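ScaE cell-surface anchored scaffoldin protein (Ruminococcus flavefaciens, PDB 2ZF9) probably binds dockerins through its type III cohesin module, the part crystallised here, and so attaches the cellulosome to the bacterial cell surface. Local coordinates at residues Leu34-Lys39 with Leu69-Asp74; Phe129-Pro134 with Tyr143-Ala148; Ala65-His70 with Gly124-Phe129; Gln16-Gly21 with Thr175-Ile180. One frame throughout, in Å; residues are numbered along the deposited sequence.

Contact 1 (Leu34-Lys39 with Leu69-Asp74)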
loop_
_atom_site.group_PDB
_atom_site.type_symbol
_atom_site.label_atom_id
_atom_site.label_comp_id
_atom_site.label_asym_id
_atom_site.label_seq_id
_atom_site.Cartn_x
_atom_site.Cartn_y
_atom_site.Cartn_z
ATOM N N LEU A 34 -6.288 1.320 -3.986
ATOM C CA LEU A 34 -5.326 0.598 -3.168
ATOM C C LEU A 34 -5.765 0.782 -1.743
ATOM O O LEU A 34 -6.045 1.920 -1.324
ATOM C CB LEU A 34 -3.925 1.183 -3.333
ATOM C CG LEU A 34 -3.335 1.143 -4.731
ATOM C CD1 LEU A 34 -1.887 1.651 -4.665
ATOM C CD2 LEU A 34 -3.415 -0.274 -5.271
ATOM N N SER A 35 -5.831 -0.316 -0.990
ATOM C CA SER A 35 -6.285 -0.209 0.397
ATOM C C SER A 35 -5.388 -1.010 1.327
ATOM O O SER A 35 -4.853 -2.069 0.947
ATOM C CB SER A 35 -7.763 -0.639 0.534
ATOM O OG SER A 35 -7.939 -1.963 0.106
ATOM N N ILE A 36 -5.213 -0.493 2.541
ATOM C CA ILE A 36 -4.445 -1.201 3.584
ATOM C C ILE A 36 -5.416 -1.594 4.681
ATOM O O ILE A 36 -6.365 -0.852 4.981
ATOM C CB ILE A 36 -3.324 -0.331 4.124
ATOM C CG1 ILE A 36 -2.269 -0.104 3.013
ATOM C CG2 ILE A 36 -2.712 -0.921 5.441
ATOM C CD1 ILE A 36 -1.192 0.927 3.408
ATOM N N THR A 37 -5.165 -2.769 5.254
ATOM C CA THR A 37 -5.947 -3.336 6.354
ATOM C C THR A 37 -6.286 -2.297 7.426
ATOM O O THR A 37 -5.429 -1.542 7.871
ATOM C CB THR A 37 -5.164 -4.517 7.016
ATOM O OG1 THR A 37 -4.700 -5.428 5.993
ATOM C CG2 THR A 37 -6.058 -5.266 8.017
ATOM N N LYS A 38 -7.545 -2.303 7.849
ATOM C CA LYS A 38 -7.983 -1.538 9.028
ATOM C C LYS A 38 -8.227 -2.529 10.134
ATOM O O LYS A 38 -9.261 -3.207 10.152
ATOM C CB LYS A 38 -9.255 -0.748 8.705
ATOM C CG LYS A 38 -8.996 0.362 7.716
ATOM C CD LYS A 38 -10.294 0.946 7.217
ATOM C CE LYS A 38 -10.018 2.077 6.250
ATOM N NZ LYS A 38 -11.263 2.823 5.886
ATOM N N LYS A 39 -7.246 -2.647 11.031
ATOM C CA LYS A 39 -7.255 -3.715 12.007
ATOM C C LYS A 39 -7.613 -3.169 13.383
ATOM O O LYS A 39 -6.994 -2.205 13.845
ATOM C CB LYS A 39 -5.879 -4.403 12.053
ATOM C CG LYS A 39 -5.785 -5.599 12.998
ATOM C CD LYS A 39 -6.611 -6.796 12.489
ATOM C CE LYS A 39 -5.791 -7.767 11.679
ATOM N NZ LYS A 39 -6.226 -9.152 12.048
ATOM N N LEU A 69 5.520 1.244 -4.851
ATOM C CA LEU A 69 4.628 1.690 -3.778
ATOM C C LEU A 69 5.360 1.732 -2.464
ATOM O O LEU A 69 5.886 0.700 -2.014
ATOM C CB LEU A 69 3.403 0.795 -3.695
ATOM C CG LEU A 69 2.489 0.783 -4.934
ATOM C CD1 LEU A 69 1.477 -0.341 -4.782
ATOM C CD2 LEU A 69 1.744 2.120 -5.102
ATOM N N HIS A 70 5.421 2.926 -1.862
ATOM C CA HIS A 70 6.064 3.078 -0.568
ATOM C C HIS A 70 5.011 2.989 0.517
ATOM O O HIS A 70 3.994 3.678 0.472
ATOM C CB HIS A 70 6.770 4.429 -0.452
ATOM C CG HIS A 70 8.048 4.507 -1.227
ATOM N ND1 HIS A 70 8.100 4.948 -2.529
ATOM C CD2 HIS A 70 9.330 4.243 -0.865
ATOM C CE1 HIS A 70 9.354 4.942 -2.949
ATOM N NE2 HIS A 70 10.124 4.524 -1.951
ATOM N N ILE A 71 5.252 2.138 1.503
ATOM C CA ILE A 71 4.311 2.021 2.597
ATOM C C ILE A 71 5.005 2.592 3.823
ATOM O O ILE A 71 6.127 2.206 4.129
ATOM C CB ILE A 71 3.943 0.517 2.829
ATOM C CG1 ILE A 71 3.195 0.005 1.584
ATOM C CG2 ILE A 71 3.106 0.330 4.129
ATOM C CD1 ILE A 71 3.035 -1.470 1.568
ATOM N N GLN A 72 4.348 3.522 4.501
ATOM C CA GLN A 72 4.942 4.097 5.707
ATOM C C GLN A 72 3.978 3.878 6.866
ATOM O O GLN A 72 2.766 3.749 6.646
ATOM C CB GLN A 72 5.227 5.592 5.534
ATOM C CG GLN A 72 4.003 6.416 5.320
ATOM C CD GLN A 72 4.330 7.879 5.104
ATOM O OE1 GLN A 72 5.456 8.238 4.689
ATOM N NE2 GLN A 72 3.347 8.735 5.358
ATOM N N PHE A 73 4.519 3.826 8.078
ATOM C CA PHE A 73 3.681 3.534 9.244
ATOM C C PHE A 73 4.144 4.331 10.476
ATOM O O PHE A 73 5.280 4.807 10.556
ATOM C CB PHE A 73 3.687 2.028 9.544
ATOM C CG PHE A 73 5.072 1.408 9.503
ATOM C CD1 PHE A 73 5.559 0.801 8.316
ATOM C CD2 PHE A 73 5.901 1.415 10.649
ATOM C CE1 PHE A 73 6.844 0.238 8.265
ATOM C CE2 PHE A 73 7.183 0.842 10.614
ATOM C CZ PHE A 73 7.661 0.242 9.397
ATOM N N ASP A 74 3.239 4.455 11.425
ATOM C CA ASP A 74 3.529 5.093 12.719
ATOM C C ASP A 74 4.884 4.580 13.222
ATOM O O ASP A 74 5.062 3.372 13.362
ATOM C CB ASP A 74 2.418 4.671 13.702
ATOM C CG ASP A 74 2.401 5.521 14.955
ATOM O OD1 ASP A 74 1.369 6.191 15.202
ATOM O OD2 ASP A 74 3.434 5.538 15.640
#

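Contact 2 (Phe129-Pro134 with Tyr143-Ala148)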
loop_
_atom_site.group_PDB
_atom_site.type_symbol
_atom_site.label_atom_id
_atom_site.label_comp_id
_atom_site.label_asym_id
_atom_site.label_seq_id
_atom_site.Cartn_x
_atom_site.Cartn_y
_atom_site.Cartn_z
ATOM N N PHE A 129 2.489 -8.184 4.984
ATOM C CA PHE A 129 3.643 -7.819 5.819
ATOM C C PHE A 129 3.193 -7.765 7.280
ATOM O O PHE A 129 1.992 -7.760 7.567
ATOM C CB PHE A 129 4.279 -6.461 5.383
ATOM C CG PHE A 129 3.285 -5.295 5.323
ATOM C CD1 PHE A 129 2.388 -5.182 4.259
ATOM C CD2 PHE A 129 3.248 -4.327 6.351
ATOM C CE1 PHE A 129 1.496 -4.100 4.185
ATOM C CE2 PHE A 129 2.352 -3.242 6.284
ATOM C CZ PHE A 129 1.470 -3.145 5.202
ATOM N N VAL A 130 4.154 -7.757 8.193
ATOM C CA VAL A 130 3.831 -7.863 9.622
ATOM C C VAL A 130 4.372 -6.635 10.357
ATOM O O VAL A 130 5.565 -6.327 10.241
ATOM C CB VAL A 130 4.463 -9.161 10.247
ATOM C CG1 VAL A 130 4.263 -9.233 11.767
ATOM C CG2 VAL A 130 3.857 -10.417 9.593
ATOM N N LEU A 131 3.500 -5.979 11.140
ATOM C CA LEU A 131 3.887 -4.859 11.975
ATOM C C LEU A 131 3.631 -5.247 13.412
ATOM O O LEU A 131 2.602 -5.843 13.728
ATOM C CB LEU A 131 3.083 -3.582 11.624
ATOM C CG LEU A 131 3.394 -2.996 10.243
ATOM C CD1 LEU A 131 2.493 -1.808 9.936
ATOM C CD2 LEU A 131 4.858 -2.581 10.163
ATOM N N GLN A 132 4.577 -4.919 14.278
ATOM C CA GLN A 132 4.402 -5.213 15.687
ATOM C C GLN A 132 4.026 -3.957 16.511
ATOM O O GLN A 132 4.640 -2.897 16.407
ATOM C CB GLN A 132 5.633 -5.940 16.250
ATOM C CG GLN A 132 5.479 -6.328 17.750
ATOM C CD GLN A 132 6.686 -7.088 18.280
ATOM O OE1 GLN A 132 7.820 -6.787 17.919
ATOM N NE2 GLN A 132 6.440 -8.082 19.152
ATOM N N VAL A 133 2.982 -4.107 17.298
ATOM C CA VAL A 133 2.419 -3.049 18.149
ATOM C C VAL A 133 3.296 -2.901 19.401
ATOM O O VAL A 133 3.839 -3.890 19.892
ATOM C CB VAL A 133 0.986 -3.468 18.516
ATOM C CG1 VAL A 133 0.343 -2.518 19.517
ATOM C CG2 VAL A 133 0.137 -3.577 17.244
ATOM N N PRO A 134 3.508 -1.665 19.881
ATOM C CA PRO A 134 4.402 -1.511 21.061
ATOM C C PRO A 134 3.864 -2.090 22.373
ATOM O O PRO A 134 2.662 -2.311 22.531
ATOM C CB PRO A 134 4.559 0.006 21.191
ATOM C CG PRO A 134 3.369 0.587 20.471
ATOM C CD PRO A 134 3.043 -0.364 19.356
ATOM N N TYR A 143 -2.568 3.506 15.232
ATOM C CA TYR A 143 -1.279 3.615 14.538
ATOM C C TYR A 143 -1.562 3.526 13.040
ATOM O O TYR A 143 -1.985 2.466 12.573
ATOM C CB TYR A 143 -0.398 2.434 14.944
ATOM C CG TYR A 143 -0.259 2.255 16.437
ATOM C CD1 TYR A 143 0.703 2.989 17.162
ATOM C CD2 TYR A 143 -1.070 1.355 17.131
ATOM C CE1 TYR A 143 0.847 2.815 18.554
ATOM C CE2 TYR A 143 -0.938 1.172 18.514
ATOM C CZ TYR A 143 0.007 1.920 19.218
ATOM O OH TYR A 143 0.141 1.757 20.569
ATOM N N ASP A 144 -1.362 4.634 12.307
ATOM C CA ASP A 144 -1.683 4.723 10.867
ATOM C C ASP A 144 -0.677 3.918 10.019
ATOM O O ASP A 144 0.521 3.850 10.342
ATOM C CB ASP A 144 -1.660 6.195 10.384
ATOM C CG ASP A 144 -2.790 7.013 10.936
ATOM O OD1 ASP A 144 -3.884 6.459 11.137
ATOM O OD2 ASP A 144 -2.582 8.216 11.146
ATOM N N VAL A 145 -1.181 3.322 8.938
ATOM C CA VAL A 145 -0.329 2.587 7.980
ATOM C C VAL A 145 -0.816 3.021 6.597
ATOM O O VAL A 145 -1.992 2.824 6.250
ATOM C CB VAL A 145 -0.515 1.043 8.183
ATOM C CG1 VAL A 145 0.376 0.236 7.210
ATOM C CG2 VAL A 145 -0.227 0.650 9.640
ATOM N N GLN A 146 0.106 3.578 5.809
ATOM C CA GLN A 146 -0.237 4.435 4.698
ATOM C C GLN A 146 0.589 4.153 3.441
ATOM O O GLN A 146 1.794 3.892 3.508
ATOM C CB GLN A 146 0.000 5.899 5.092
ATOM C CG GLN A 146 -0.849 6.372 6.254
ATOM C CD GLN A 146 -0.547 7.825 6.627
ATOM O OE1 GLN A 146 0.601 8.282 6.558
ATOM N NE2 GLN A 146 -1.571 8.539 7.024
ATOM N N VAL A 147 -0.063 4.289 2.290
ATOM C CA VAL A 147 0.671 4.496 1.029
ATOM C C VAL A 147 1.063 5.955 0.938
ATOM O O VAL A 147 0.229 6.826 1.139
ATOM C CB VAL A 147 -0.204 4.161 -0.215
ATOM C CG1 VAL A 147 0.607 4.482 -1.541
ATOM C CG2 VAL A 147 -0.639 2.663 -0.169
ATOM N N ALA A 148 2.328 6.221 0.630
ATOM C CA ALA A 148 2.833 7.593 0.547
ATOM C C ALA A 148 3.387 7.841 -0.859
ATOM O O ALA A 148 3.930 6.928 -1.461
ATOM C CB ALA A 148 3.957 7.795 1.591
#

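Contact 3 (Ala65-His70 with Gly124-Phe129)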
loop_
_atom_site.group_PDB
_atom_site.type_symbol
_atom_site.label_atom_id
_atom_site.label_comp_id
_atom_site.label_asym_id
_atom_site.label_seq_id
_atom_site.Cartn_x
_atom_site.Cartn_y
_atom_site.Cartn_z
ATOM N N ALA A 65 0.621 -3.410 -14.542
ATOM C CA ALA A 65 1.780 -4.277 -14.303
ATOM C C ALA A 65 2.880 -3.581 -13.494
ATOM O O ALA A 65 3.498 -4.226 -12.642
ATOM C CB ALA A 65 2.390 -4.744 -15.624
ATOM N N ALA A 66 3.193 -2.331 -13.854
ATOM C CA ALA A 66 4.348 -1.623 -13.285
ATOM C C ALA A 66 3.869 -0.872 -12.037
ATOM O O ALA A 66 3.025 0.019 -12.153
ATOM C CB ALA A 66 4.896 -0.645 -14.273
ATOM N N THR A 67 4.389 -1.233 -10.860
ATOM C CA THR A 67 4.023 -0.535 -9.609
ATOM C C THR A 67 5.288 -0.206 -8.831
ATOM O O THR A 67 6.336 -0.887 -8.960
ATOM C CB THR A 67 3.067 -1.343 -8.668
ATOM O OG1 THR A 67 3.772 -2.451 -8.083
ATOM C CG2 THR A 67 1.825 -1.850 -9.418
ATOM N N GLY A 68 5.202 0.859 -8.057
ATOM C CA GLY A 68 6.293 1.241 -7.147
ATOM C C GLY A 68 5.519 1.884 -6.014
ATOM O O GLY A 68 4.858 2.922 -6.211
ATOM N N LEU A 69 5.520 1.244 -4.851
ATOM C CA LEU A 69 4.628 1.690 -3.778
ATOM C C LEU A 69 5.360 1.732 -2.464
ATOM O O LEU A 69 5.886 0.700 -2.014
ATOM C CB LEU A 69 3.403 0.795 -3.695
ATOM C CG LEU A 69 2.489 0.783 -4.934
ATOM C CD1 LEU A 69 1.477 -0.341 -4.782
ATOM C CD2 LEU A 69 1.744 2.120 -5.102
ATOM N N HIS A 70 5.421 2.926 -1.862
ATOM C CA HIS A 70 6.064 3.078 -0.568
ATOM C C HIS A 70 5.011 2.989 0.517
ATOM O O HIS A 70 3.994 3.678 0.472
ATOM C CB HIS A 70 6.770 4.429 -0.452
ATOM C CG HIS A 70 8.048 4.507 -1.227
ATOM N ND1 HIS A 70 8.100 4.948 -2.529
ATOM C CD2 HIS A 70 9.330 4.243 -0.865
ATOM C CE1 HIS A 70 9.354 4.942 -2.949
ATOM N NE2 HIS A 70 10.124 4.524 -1.951
ATOM N N GLY A 124 -7.042 -8.092 -5.565
ATOM C CA GLY A 124 -6.773 -8.926 -4.402
ATOM C C GLY A 124 -5.562 -8.419 -3.630
ATOM O O GLY A 124 -5.140 -7.259 -3.792
ATOM N N VAL A 125 -4.982 -9.276 -2.804
ATOM C CA VAL A 125 -3.831 -8.869 -1.973
ATOM C C VAL A 125 -2.541 -8.782 -2.822
ATOM O O VAL A 125 -2.087 -9.783 -3.408
ATOM C CB VAL A 125 -3.580 -9.865 -0.802
ATOM C CG1 VAL A 125 -2.293 -9.503 -0.032
ATOM C CG2 VAL A 125 -4.744 -9.849 0.168
ATOM N N LEU A 126 -1.943 -7.591 -2.868
ATOM C CA LEU A 126 -0.700 -7.403 -3.582
ATOM C C LEU A 126 0.495 -7.758 -2.684
ATOM O O LEU A 126 1.428 -8.495 -3.110
ATOM C CB LEU A 126 -0.623 -5.957 -4.115
ATOM C CG LEU A 126 0.399 -5.625 -5.199
ATOM C CD1 LEU A 126 -0.022 -6.239 -6.508
ATOM C CD2 LEU A 126 0.612 -4.075 -5.344
ATOM N N TRP A 127 0.491 -7.233 -1.447
ATOM C CA TRP A 127 1.591 -7.502 -0.521
ATOM C C TRP A 127 1.041 -7.758 0.854
ATOM O O TRP A 127 0.051 -7.132 1.267
ATOM C CB TRP A 127 2.560 -6.326 -0.445
ATOM C CG TRP A 127 3.298 -6.113 -1.671
ATOM C CD1 TRP A 127 3.029 -5.172 -2.656
ATOM C CD2 TRP A 127 4.475 -6.812 -2.086
ATOM N NE1 TRP A 127 3.949 -5.294 -3.664
ATOM C CE2 TRP A 127 4.851 -6.282 -3.338
ATOM C CE3 TRP A 127 5.245 -7.849 -1.519
ATOM C CZ2 TRP A 127 5.985 -6.739 -4.044
ATOM C CZ3 TRP A 127 6.365 -8.303 -2.220
ATOM C CH2 TRP A 127 6.728 -7.740 -3.466
ATOM N N SER A 128 1.660 -8.709 1.549
ATOM C CA SER A 128 1.357 -8.944 2.930
ATOM C C SER A 128 2.636 -8.677 3.762
ATOM O O SER A 128 3.742 -8.942 3.310
ATOM C CB SER A 128 0.873 -10.407 3.042
ATOM O OG SER A 128 0.859 -10.806 4.365
ATOM N N PHE A 129 2.489 -8.184 4.984
ATOM C CA PHE A 129 3.643 -7.819 5.819
ATOM C C PHE A 129 3.193 -7.765 7.280
ATOM O O PHE A 129 1.992 -7.760 7.567
ATOM C CB PHE A 129 4.279 -6.461 5.383
ATOM C CG PHE A 129 3.285 -5.295 5.323
ATOM C CD1 PHE A 129 2.388 -5.182 4.259
ATOM C CD2 PHE A 129 3.248 -4.327 6.351
ATOM C CE1 PHE A 129 1.496 -4.100 4.185
ATOM C CE2 PHE A 129 2.352 -3.242 6.284
ATOM C CZ PHE A 129 1.470 -3.145 5.202
HETATM O O HOH W 1 4.305 -2.969 -5.533
#

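Contact 4 (Gln16-Gly21 with Thr175-Ile180)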
loop_
_atom_site.group_PDB
_atom_site.type_symbol
_atom_site.label_atom_id
_atom_site.label_comp_id
_atom_site.label_asym_id
_atom_site.label_seq_id
_atom_site.Cartn_x
_atom_site.Cartn_y
_atom_site.Cartn_z
ATOM N N GLN A 16 3.575 13.852 -0.502
ATOM C CA GLN A 16 3.507 14.999 -1.390
ATOM C C GLN A 16 2.387 14.847 -2.431
ATOM O O GLN A 16 2.027 13.721 -2.793
ATOM C CB GLN A 16 4.861 15.186 -2.054
ATOM C CG GLN A 16 5.968 15.476 -1.019
ATOM C CD GLN A 16 7.356 15.650 -1.637
ATOM O OE1 GLN A 16 7.488 15.932 -2.827
ATOM N NE2 GLN A 16 8.399 15.464 -0.823
ATOM N N ALA A 17 1.803 15.963 -2.869
ATOM C CA ALA A 17 0.681 15.889 -3.798
ATOM C C ALA A 17 1.158 15.353 -5.123
ATOM O O ALA A 17 2.223 15.748 -5.610
ATOM C CB ALA A 17 0.037 17.267 -3.987
ATOM N N TYR A 18 0.385 14.445 -5.707
ATOM C CA TYR A 18 0.674 13.961 -7.039
ATOM C C TYR A 18 0.330 15.041 -8.070
ATOM O O TYR A 18 -0.752 15.648 -8.016
ATOM C CB TYR A 18 -0.179 12.737 -7.323
ATOM C CG TYR A 18 0.171 12.062 -8.612
ATOM C CD1 TYR A 18 1.139 11.059 -8.634
ATOM C CD2 TYR A 18 -0.455 12.422 -9.802
ATOM C CE1 TYR A 18 1.475 10.413 -9.805
ATOM C CE2 TYR A 18 -0.116 11.792 -11.015
ATOM C CZ TYR A 18 0.845 10.781 -10.994
ATOM O OH TYR A 18 1.188 10.122 -12.139
ATOM N N ASP A 19 1.222 15.240 -9.033
ATOM C CA ASP A 19 0.983 16.192 -10.120
ATOM C C ASP A 19 0.322 15.549 -11.313
ATOM O O ASP A 19 0.992 14.928 -12.130
ATOM C CB ASP A 19 2.304 16.790 -10.594
ATOM C CG ASP A 19 2.114 17.806 -11.720
ATOM O OD1 ASP A 19 0.955 18.226 -11.994
ATOM O OD2 ASP A 19 3.137 18.180 -12.315
ATOM N N ALA A 20 -0.981 15.750 -11.440
ATOM C CA ALA A 20 -1.750 15.223 -12.559
ATOM C C ALA A 20 -1.725 16.138 -13.803
ATOM O O ALA A 20 -2.336 15.818 -14.826
ATOM C CB ALA A 20 -3.181 14.982 -12.112
ATOM N N GLY A 21 -1.031 17.273 -13.719
ATOM C CA GLY A 21 -0.785 18.086 -14.913
ATOM C C GLY A 21 -2.129 18.519 -15.450
ATOM O O GLY A 21 -2.999 18.950 -14.666
ATOM N N THR A 175 -5.008 6.798 -9.086
ATOM C CA THR A 175 -4.616 6.000 -7.928
ATOM C C THR A 175 -4.072 6.885 -6.789
ATOM O O THR A 175 -4.487 6.767 -5.646
ATOM C CB THR A 175 -3.527 5.026 -8.338
ATOM O OG1 THR A 175 -4.098 4.063 -9.203
ATOM C CG2 THR A 175 -2.941 4.270 -7.119
ATOM N N PHE A 176 -3.146 7.776 -7.113
ATOM C CA PHE A 176 -2.456 8.520 -6.079
ATOM C C PHE A 176 -3.217 9.769 -5.646
ATOM O O PHE A 176 -2.923 10.330 -4.580
ATOM C CB PHE A 176 -1.060 8.891 -6.568
ATOM C CG PHE A 176 -0.109 7.696 -6.628
ATOM C CD1 PHE A 176 0.239 7.026 -5.474
ATOM C CD2 PHE A 176 0.444 7.286 -7.835
ATOM C CE1 PHE A 176 1.141 5.917 -5.498
ATOM C CE2 PHE A 176 1.359 6.179 -7.886
ATOM C CZ PHE A 176 1.694 5.506 -6.707
ATOM N N THR A 177 -4.166 10.237 -6.455
ATOM C CA THR A 177 -4.938 11.433 -6.023
ATOM C C THR A 177 -6.281 11.116 -5.366
ATOM O O THR A 177 -6.800 11.911 -4.541
ATOM C CB THR A 177 -5.243 12.425 -7.170
ATOM O OG1 THR A 177 -6.047 11.768 -8.167
ATOM C CG2 THR A 177 -3.961 13.008 -7.783
ATOM N N GLN A 178 -6.868 9.991 -5.744
ATOM C CA GLN A 178 -8.211 9.635 -5.278
ATOM C C GLN A 178 -8.391 8.171 -4.845
ATOM O O GLN A 178 -9.398 7.821 -4.207
ATOM C CB GLN A 178 -9.254 9.946 -6.379
ATOM C CG GLN A 178 -9.332 11.437 -6.820
ATOM C CD GLN A 178 -9.699 12.391 -5.689
ATOM O OE1 GLN A 178 -10.269 11.992 -4.681
ATOM N NE2 GLN A 178 -9.376 13.683 -5.875
ATOM N N GLY A 179 -7.443 7.305 -5.187
ATOM C CA GLY A 179 -7.726 5.878 -5.039
ATOM C C GLY A 179 -7.036 5.239 -3.854
ATOM O O GLY A 179 -6.852 4.017 -3.839
ATOM N N ILE A 180 -6.659 6.033 -2.845
ATOM C CA ILE A 180 -5.975 5.424 -1.692
ATOM C C ILE A 180 -6.912 5.337 -0.509
ATOM O O ILE A 180 -7.484 6.347 -0.112
ATOM C CB ILE A 180 -4.686 6.190 -1.277
ATOM C CG1 ILE A 180 -3.698 6.322 -2.455
ATOM C CG2 ILE A 180 -4.059 5.486 -0.071
ATOM C CD1 ILE A 180 -3.270 4.957 -3.101
HETATM O O HOH W 2 -1.933 13.069 -4.367
#

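Contact 1 (Leu34-Lys39 with Leu69-Asp74)
L34 and L69 meet methyl to methyl, and no ring, amide or carboxylate of either segment stands between them; the flat groups that touch these side chains belong to other residues. The ring of F176 touches L69 at CD2, and the ring of F129 packs on I71 at its branch methyl CG2. Within the contact itself the two leucines reach toward each other tip to tip. L34 CD1 lies 3.7 Å from L69 CD2 and 3.9 Å from L69 CD1, so a single methyl sits against both branches of its partner. In L34, CD1 stands anti to CA (chi2 -175°), which carries this methyl outward to its partner. Two residues further along each strand, I36 and I71 make a looser pair, with I36 CD1 4.4 Å from I71 CG2. Strands 33-41 and 66-73 belong to the two opposed layers of the cohesin beta sandwich, and their CA atoms stand 10.0 Å apart at L34 and L69, too far for backbone pairing. The backbone polar groups turn to their own neighbours instead: L34 bonds to G179 and E181, and S35 to S56. All four touching side chains are buried. V57 and I180 pack beside L34, while M53, L55, V145 and V147 surround I36, and L126 covers L69 from the side of strand 124-132.

Contact 2 (Phe129-Pro134 with Tyr143-Ala148)
V145 faces F129 and L131 across the interior, and its two methyls share the work. L131 and V145 point at each other end on: L131 CD1 comes within 3.7 Å of V145 CG2 and also touches V145 CG1. F129 and V145 also come at each other from opposite directions, the ring presenting its edge, with F129 CZ 4.1 Å from V145 CG1, which lies near the ring plane. The ring takes this position from a first torsion that places CG between the backbone N and the carbonyl carbon (chi1 54°), the crowded position.

Further along, the partner is the ring of Y143. V133 crosses it at about a right angle and sets CG1 4.0 Å from Y143 CE2; a first torsion of 174° turns CG1 away from the V133 backbone N and offers this methyl to the tyrosine. P134 and Y143 come from opposite directions, the proline meeting the phenol end obliquely, with CD 3.8 Å from Y143 CZ and CG 3.4 Å from Y143 OH. Replacing Y143 by an alanine would probably leave P134 and the V133 methyl without their packing partner and open a gap where strand 124-132 runs out.

L131, Y143 and L77 lie together beside this end of the sandwich, and I185 of strand 180-187 covers L131 and V133. Strands 124-132 and 142-149 belong to opposite layers here, and the interface between the two segments is aliphatic and aromatic carbon, apart from the tyrosine hydroxyl set against proline carbons. Cohesion therefore rests mainly on buried apolar surface rather than on directional bonds.

Contact 3 (Ala65-His70 with Gly124-Phe129)
L126 reaches across the interior to L69 and T67, and it does so with one methyl. CB leaves strand 124-132 toward the opposite segment, and CG stands anti to the backbone N (chi1 -164°); both atoms act as the stalk, still more than 5 Å from the facing residues. At the branch, CD1 turns off beside the chain and comes no closer to the facing segment than the stalk does, while CD2 carries the chain onward, away from CA. This methyl meets L69 CD1 at 3.9 Å, the two leucines crossing at about a right angle, and it comes to 4.5 Å from T67 OG1.

Beside this apolar touch runs a polar bridge. A water lies 2.7 Å from T67 OG1 and accepts a hydrogen bond of 3.0 Å from W127 NE1, so the indole N-H finds its acceptor in a water shared with the facing strand. The threonine hydroxyl has a further partner in T114 OG1, which also bonds to the carbonyl of A65. L126 CD2 and L69 CD1 each lie 3.9 Å from this water and give it an apolar flank. L55 packs against L69 as well, while Y64 touches L126, and the W127 indole leans on K100 and A102.

That two consecutive residues, L126 and W127, both turn toward the facing segment follows from a break in the regular alternation: together they stand opposite L55 of strand 50-58 as a classic beta bulge. A second one occurs where A65 and A66 both face T160. With the CA atoms of T67 and L126 10.3 Å apart and side chains meeting between them, strands 66-73 and 124-132 pack face to face as opposed layers of the cohesin beta sandwich.

Contact 4 (Gln16-Gly21 with Thr175-Ile180)
A water held by both segments links Y18 to F176: it accepts from Y18 N at 3.0 Å and donates to F176 O at 2.9 Å. Beside this bridge the Y18 side chain lies along the helix. Its ring runs nearly parallel to that of F176, planes at 18°, but is slid so far that the centroids are 5.8 Å apart and overlap is slight. The closer touch is with the stem of the phenylalanine, Y18 CD1 being 3.7 Å from F176 CB. On the same side of the tyrosine, T177 CG2 packs 3.8 Å from Y18 CB. A first torsion of -173° swings the ring away from the backbone N of Y18, and the side chain reaches back toward the start of the helix, where its hydroxyl bonds to Q172. An alanine in place of Y18 would probably uncover F176 CB and T177 CG2 and leave the Q172 amide without this partner. The ring of Y149 meets both aromatics. Just beyond Y18 the chain bends in an Asx turn, D19 OD1 accepting from G21 N at 2.8 Å from above the carboxylate plane. The contact thus lays an irregular N-terminal segment over the last turns of helix 166-178, the helix that accompanies the beta sandwich in this cohesin.

Overall arrangement
From the N terminus, contact 4 opens first, at 16-21, and closes last, at 175-180, so the other three nest inside its long loop. Contact 1 joins 34-39 to 69-74. Contact 3 opens at 65-70, on the stretch where contact 1 ends, and closes at 124-129; the two share L69 and H70. Contact 2 follows in series, starting from F129, the last residue of contact 3. Contacts 1, 2 and 3 tie facing layers of the sandwich, and strands 66-73 and 142-149, used by contacts 1 and 2, are neighbours in the same sheet, with a probable bond from Q72 N to Q146 O. F176 of contact 4 reaches L69, joining helix to core.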